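Local coordinates for PUA domain-containing protein (Pyrococcus horikoshii, PDB 3D79) that is of uncharacterised function but probably binds RNA through its PUA domain, at residues A[73-78]-A[128-133]; A[110-115]-A[163-168]. All blocks are in the same frame, centred on the assembly; numbering follows the deposited sequence.

Contact 1: A[73-78]-A[128-133]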
loop_
_atom_site.group_PDB
_atom_site.type_symbol
_atom_site.label_atom_id
_atom_site.label_comp_id
_atom_site.label_asym_id
_atom_site.label_seq_id
_atom_site.Cartn_x
_atom_site.Cartn_y
_atom_site.Cartn_z
ATOM N N LEU A 73 1.250 1.871 -12.774
ATOM C CA LEU A 73 1.500 2.329 -11.403
ATOM C C LEU A 73 1.490 1.185 -10.397
ATOM O O LEU A 73 0.608 0.327 -10.430
ATOM C CB LEU A 73 0.483 3.397 -10.984
ATOM C CG LEU A 73 0.449 4.717 -11.764
ATOM C CD1 LEU A 73 -0.612 5.632 -11.170
ATOM C CD2 LEU A 73 1.804 5.411 -11.779
ATOM N N ILE A 74 2.476 1.192 -9.501
ATOM C CA ILE A 74 2.616 0.127 -8.516
ATOM C C ILE A 74 2.474 0.637 -7.078
ATOM O O ILE A 74 2.627 1.834 -6.800
ATOM C CB ILE A 74 3.965 -0.663 -8.673
ATOM C CG1 ILE A 74 5.180 0.255 -8.519
ATOM C CG2 ILE A 74 4.027 -1.371 -10.022
ATOM C CD1 ILE A 74 5.618 0.480 -7.094
ATOM N N PHE A 75 2.185 -0.293 -6.174
ATOM C CA PHE A 75 2.174 -0.011 -4.741
ATOM C C PHE A 75 2.328 -1.326 -3.987
ATOM O O PHE A 75 1.879 -2.362 -4.468
ATOM C CB PHE A 75 0.880 0.688 -4.316
ATOM C CG PHE A 75 0.996 1.427 -3.010
ATOM C CD1 PHE A 75 1.747 2.598 -2.925
ATOM C CD2 PHE A 75 0.360 0.953 -1.863
ATOM C CE1 PHE A 75 1.871 3.284 -1.724
ATOM C CE2 PHE A 75 0.475 1.634 -0.657
ATOM C CZ PHE A 75 1.232 2.803 -0.585
ATOM N N PRO A 76 2.992 -1.306 -2.814
ATOM C CA PRO A 76 3.084 -2.557 -2.056
ATOM C C PRO A 76 1.740 -3.222 -1.748
ATOM O O PRO A 76 0.762 -2.542 -1.429
ATOM C CB PRO A 76 3.757 -2.122 -0.744
ATOM C CG PRO A 76 4.550 -0.929 -1.122
ATOM C CD PRO A 76 3.722 -0.208 -2.148
ATOM N N LEU A 77 1.713 -4.548 -1.841
ATOM C CA LEU A 77 0.559 -5.340 -1.418
ATOM C C LEU A 77 0.391 -5.295 0.095
ATOM O O LEU A 77 1.343 -5.000 0.826
ATOM C CB LEU A 77 0.724 -6.799 -1.847
ATOM C CG LEU A 77 0.731 -7.090 -3.350
ATOM C CD1 LEU A 77 1.220 -8.497 -3.596
ATOM C CD2 LEU A 77 -0.654 -6.877 -3.967
ATOM N N VAL A 78 -0.817 -5.600 0.565
ATOM C CA VAL A 78 -1.064 -5.679 2.009
ATOM C C VAL A 78 -0.166 -6.741 2.660
ATOM O O VAL A 78 0.385 -6.497 3.741
ATOM C CB VAL A 78 -2.571 -5.880 2.353
ATOM C CG1 VAL A 78 -2.777 -5.979 3.864
ATOM C CG2 VAL A 78 -3.384 -4.706 1.814
ATOM N N GLY A 128 -4.909 12.035 -4.350
ATOM C CA GLY A 128 -4.524 11.239 -5.512
ATOM C C GLY A 128 -3.389 10.267 -5.256
ATOM O O GLY A 128 -3.196 9.328 -6.030
ATOM N N ASP A 129 -2.641 10.501 -4.175
ATOM C CA ASP A 129 -1.510 9.642 -3.790
ATOM C C ASP A 129 -1.980 8.262 -3.368
ATOM O O ASP A 129 -3.020 8.128 -2.710
ATOM C CB ASP A 129 -0.728 10.257 -2.618
ATOM C CG ASP A 129 0.209 11.389 -3.034
ATOM O OD1 ASP A 129 0.333 11.691 -4.243
ATOM O OD2 ASP A 129 0.844 11.974 -2.130
ATOM N N PHE A 130 -1.207 7.237 -3.730
ATOM C CA PHE A 130 -1.365 5.905 -3.159
ATOM C C PHE A 130 -0.990 5.981 -1.686
ATOM O O PHE A 130 0.011 6.605 -1.327
ATOM C CB PHE A 130 -0.404 4.913 -3.812
ATOM C CG PHE A 130 -0.912 4.285 -5.072
ATOM C CD1 PHE A 130 -2.208 3.784 -5.159
ATOM C CD2 PHE A 130 -0.067 4.153 -6.167
ATOM C CE1 PHE A 130 -2.663 3.182 -6.332
ATOM C CE2 PHE A 130 -0.507 3.557 -7.340
ATOM C CZ PHE A 130 -1.810 3.066 -7.422
ATOM N N VAL A 131 -1.787 5.340 -0.838
ATOM C CA VAL A 131 -1.517 5.313 0.601
ATOM C C VAL A 131 -1.747 3.904 1.139
ATOM O O VAL A 131 -2.404 3.090 0.493
ATOM C CB VAL A 131 -2.411 6.317 1.387
ATOM C CG1 VAL A 131 -2.073 7.772 1.006
ATOM C CG2 VAL A 131 -3.903 6.015 1.198
ATOM N N PHE A 132 -1.195 3.604 2.314
ATOM C CA PHE A 132 -1.607 2.400 3.021
ATOM C C PHE A 132 -2.285 2.770 4.330
ATOM O O PHE A 132 -2.068 3.859 4.869
ATOM C CB PHE A 132 -0.444 1.420 3.261
ATOM C CG PHE A 132 0.580 1.919 4.233
ATOM C CD1 PHE A 132 0.472 1.627 5.587
ATOM C CD2 PHE A 132 1.657 2.686 3.793
ATOM C CE1 PHE A 132 1.414 2.103 6.495
ATOM C CE2 PHE A 132 2.608 3.154 4.693
ATOM C CZ PHE A 132 2.481 2.862 6.045
ATOM N N VAL A 133 -3.103 1.847 4.822
ATOM C CA VAL A 133 -3.906 2.054 6.018
ATOM C C VAL A 133 -3.421 1.077 7.079
ATOM O O VAL A 133 -3.329 -0.117 6.819
ATOM C CB VAL A 133 -5.405 1.808 5.733
ATOM C CG1 VAL A 133 -6.249 2.129 6.967
ATOM C CG2 VAL A 133 -5.869 2.637 4.527
#
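Phe75 and Phe130 carry most of this contact, one from the Pre-PUA-like region and one from the PUA domain, and they illustrate how two sheets can be joined without a hydrogen bond, mainly through aromatic side chains. Strands 73-76 and 130-133 run nearly parallel, 18° apart, but the axes of these short segments come no closer than 8.2 Å. The two phenylalanines pass one another, each ring lying against the base of the other side chain. Over one face of the Phe130 ring sits Phe75 CB, 4.2 Å from the ring centroid and displaced toward the rim, a CH-pi contact. In return Phe130 CB lies over a face of the Phe75 ring, 3.3 Å from Phe75 CD1, which makes the packing here close. The ring planes are inclined at 36°, neither stacked nor edge-to-face. Phe75 CG is anti to its backbone N (chi1 -160°), which sets it 3.8 Å from Phe130 CB. The far atoms of the same ring reach beyond Phe130: Phe75 CE2 lies 3.4 Å from Val131 O and 4.0 Å from Phe132 CB. Leu73 adds a smaller apolar touch at the edge of the Phe130 ring, its CB 3.8 Å from Phe130 CE2, while Ile74 O approaches Phe130 CD2 to 3.6 Å. Pro76 CD rests on a face of the Phe75 ring, adding a neighbour from its own strand. The contact thus packs the Pre-PUA-like region against the PUA domain near the centre of the folded chain. Phe75 also touches Met31 of helix 18-32 and Ile68 of strand 64-70; Phe130 also meets Ile166, and Phe132 continues the apolar surface to Leu90 and Trp93, while strand 130-135 pairs with strands 96-99 and 141-147.

Contact 2: A[110-115]-A[163-168]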
loop_
_atom_site.group_PDB
_atom_site.type_symbol
_atom_site.label_atom_id
_atom_site.label_comp_id
_atom_site.label_asym_id
_atom_site.label_seq_id
_atom_site.Cartn_x
_atom_site.Cartn_y
_atom_site.Cartn_z
ATOM N N GLY A 110 -14.507 -4.224 3.555
ATOM C CA GLY A 110 -14.598 -3.559 2.249
ATOM C C GLY A 110 -15.003 -2.092 2.255
ATOM O O GLY A 110 -15.210 -1.495 1.188
ATOM N N ALA A 111 -15.112 -1.501 3.442
ATOM C CA ALA A 111 -15.445 -0.084 3.562
ATOM C C ALA A 111 -14.245 0.810 3.271
ATOM O O ALA A 111 -13.097 0.431 3.533
ATOM C CB ALA A 111 -16.006 0.224 4.954
ATOM N N ASP A 112 -14.512 1.999 2.737
ATOM C CA ASP A 112 -13.469 2.992 2.535
ATOM C C ASP A 112 -13.106 3.625 3.876
ATOM O O ASP A 112 -13.815 3.434 4.863
ATOM C CB ASP A 112 -13.915 4.042 1.519
ATOM C CG ASP A 112 -14.003 3.471 0.109
ATOM O OD1 ASP A 112 -13.141 2.640 -0.250
ATOM O OD2 ASP A 112 -14.933 3.843 -0.639
ATOM N N VAL A 113 -11.995 4.348 3.919
ATOM C CA VAL A 113 -11.575 4.977 5.178
ATOM C C VAL A 113 -12.241 6.332 5.346
ATOM O O VAL A 113 -12.114 7.208 4.488
ATOM C CB VAL A 113 -10.045 5.121 5.291
ATOM C CG1 VAL A 113 -9.669 5.659 6.681
ATOM C CG2 VAL A 113 -9.370 3.786 5.045
ATOM N N MET A 114 -12.946 6.497 6.463
ATOM C CA MET A 114 -13.640 7.744 6.767
ATOM C C MET A 114 -12.807 8.596 7.723
ATOM O O MET A 114 -12.184 8.064 8.640
ATOM C CB MET A 114 -15.013 7.451 7.377
ATOM C CG MET A 114 -15.882 6.504 6.531
ATOM S SD MET A 114 -16.202 7.138 4.874
ATOM C CE MET A 114 -17.161 8.604 5.241
ATOM N N ALA A 115 -12.816 9.911 7.509
ATOM C CA ALA A 115 -12.016 10.843 8.314
ATOM C C ALA A 115 -12.167 10.724 9.843
ATOM O O ALA A 115 -11.167 10.862 10.554
ATOM C CB ALA A 115 -12.233 12.284 7.858
ATOM N N VAL A 163 -10.013 7.882 2.187
ATOM C CA VAL A 163 -9.264 6.963 1.320
ATOM C C VAL A 163 -10.197 6.044 0.551
ATOM O O VAL A 163 -11.037 5.375 1.147
ATOM C CB VAL A 163 -8.273 6.080 2.130
ATOM C CG1 VAL A 163 -7.495 5.134 1.210
ATOM C CG2 VAL A 163 -7.308 6.939 2.950
ATOM N N LYS A 164 -10.036 6.018 -0.773
ATOM C CA LYS A 164 -10.689 5.017 -1.610
ATOM C C LYS A 164 -9.844 3.750 -1.594
ATOM O O LYS A 164 -8.762 3.720 -2.188
ATOM C CB LYS A 164 -10.858 5.531 -3.052
ATOM C CG LYS A 164 -11.659 4.598 -3.958
ATOM C CD LYS A 164 -13.144 4.656 -3.585
ATOM C CE LYS A 164 -13.892 3.466 -4.118
ATOM N NZ LYS A 164 -15.186 3.289 -3.416
ATOM N N VAL A 165 -10.333 2.717 -0.911
ATOM C CA VAL A 165 -9.602 1.450 -0.789
ATOM C C VAL A 165 -9.653 0.670 -2.106
ATOM O O VAL A 165 -10.710 0.572 -2.739
ATOM C CB VAL A 165 -10.120 0.596 0.389
ATOM C CG1 VAL A 165 -9.440 -0.775 0.412
ATOM C CG2 VAL A 165 -9.884 1.334 1.708
ATOM N N ILE A 166 -8.503 0.143 -2.522
ATOM C CA ILE A 166 -8.422 -0.658 -3.750
ATOM C C ILE A 166 -8.035 -2.117 -3.486
ATOM O O ILE A 166 -8.155 -2.971 -4.366
ATOM C CB ILE A 166 -7.465 -0.020 -4.805
ATOM C CG1 ILE A 166 -6.003 -0.060 -4.332
ATOM C CG2 ILE A 166 -7.916 1.404 -5.154
ATOM C CD1 ILE A 166 -4.992 0.427 -5.384
ATOM N N HIS A 167 -7.566 -2.390 -2.270
ATOM C CA HIS A 167 -7.141 -3.722 -1.870
ATOM C C HIS A 167 -7.057 -3.733 -0.350
ATOM O O HIS A 167 -6.481 -2.824 0.248
ATOM C CB HIS A 167 -5.798 -4.088 -2.540
ATOM C CG HIS A 167 -5.104 -5.271 -1.933
ATOM N ND1 HIS A 167 -3.742 -5.299 -1.712
ATOM C CD2 HIS A 167 -5.578 -6.463 -1.501
ATOM C CE1 HIS A 167 -3.412 -6.455 -1.163
ATOM N NE2 HIS A 167 -4.507 -7.177 -1.019
ATOM N N HIS A 168 -7.660 -4.739 0.272
ATOM C CA HIS A 168 -7.622 -4.858 1.726
ATOM C C HIS A 168 -7.350 -6.287 2.165
ATOM O O HIS A 168 -7.585 -7.233 1.407
ATOM C CB HIS A 168 -8.913 -4.320 2.364
ATOM C CG HIS A 168 -10.147 -5.092 2.003
ATOM N ND1 HIS A 168 -10.559 -6.211 2.697
ATOM C CD2 HIS A 168 -11.075 -4.887 1.038
ATOM C CE1 HIS A 168 -11.680 -6.669 2.165
ATOM N NE2 HIS A 168 -12.010 -5.888 1.152
HETATM O O HOH W 1 -13.380 0.293 -1.642
#
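A short antiparallel bridge within the PUA domain's mixed sheet pairs Val113 with Val163, and a carboxylate beside it extends the join. Two backbone bonds close this hydrogen-bonded pair, Val113 N to Val163 O at 3.1 Å and Val163 N to Val113 O at 3.2 Å. The two valines run alongside one another on the same face of the sheet, with 3.7 Å between Val113 CB and Val163 CB. Asp112 divides its oxygens: OD2 offers its syn lone pair to Lys164 NZ in a 2.8 Å salt bridge, whereas OD1 accepts Val165 N at 2.9 Å, the N-H arriving from above the carboxylate plane. The bend at chi2 (73°) sets Lys164 CD beside Asp112 OD2, and the two side chains cross obliquely. One water donates to both Asp112 OD1 and Val165 O. An alanine in place of Asp112 would probably leave Val165 N and the Lys164 ammonium without these partners. Farther along, Gly110, closing helix 104-108 in a Schellman motif, lays its N over a face of the His168 ring, 3.8 Å above the plane and offset toward the rim. Val113 and Val163 pack on strands 96-99 and 130-135, while Val165 and His168 touch Ala143 of strand 141-147.

Contact 1, close to the centre of the folded chain, is a largely buried aromatic join between two sheets belonging to different family regions; contact 2, some 12 Å away between centres, stitches strands within the PUA domain and combines backbone bonds and an ion pair toward the surface with buried valines. The chemistry of each thus follows its place in the fold. Strand 130-135 links them: Val131 CG2 packs 3.7 Å from Val163 CG1, and Val133 meets Val113. Ile166, where the chain turns a corner after strand 161-165, reaches Phe130, and His167 packs against the start of helix 78-84. Their segments alternate along the sequence.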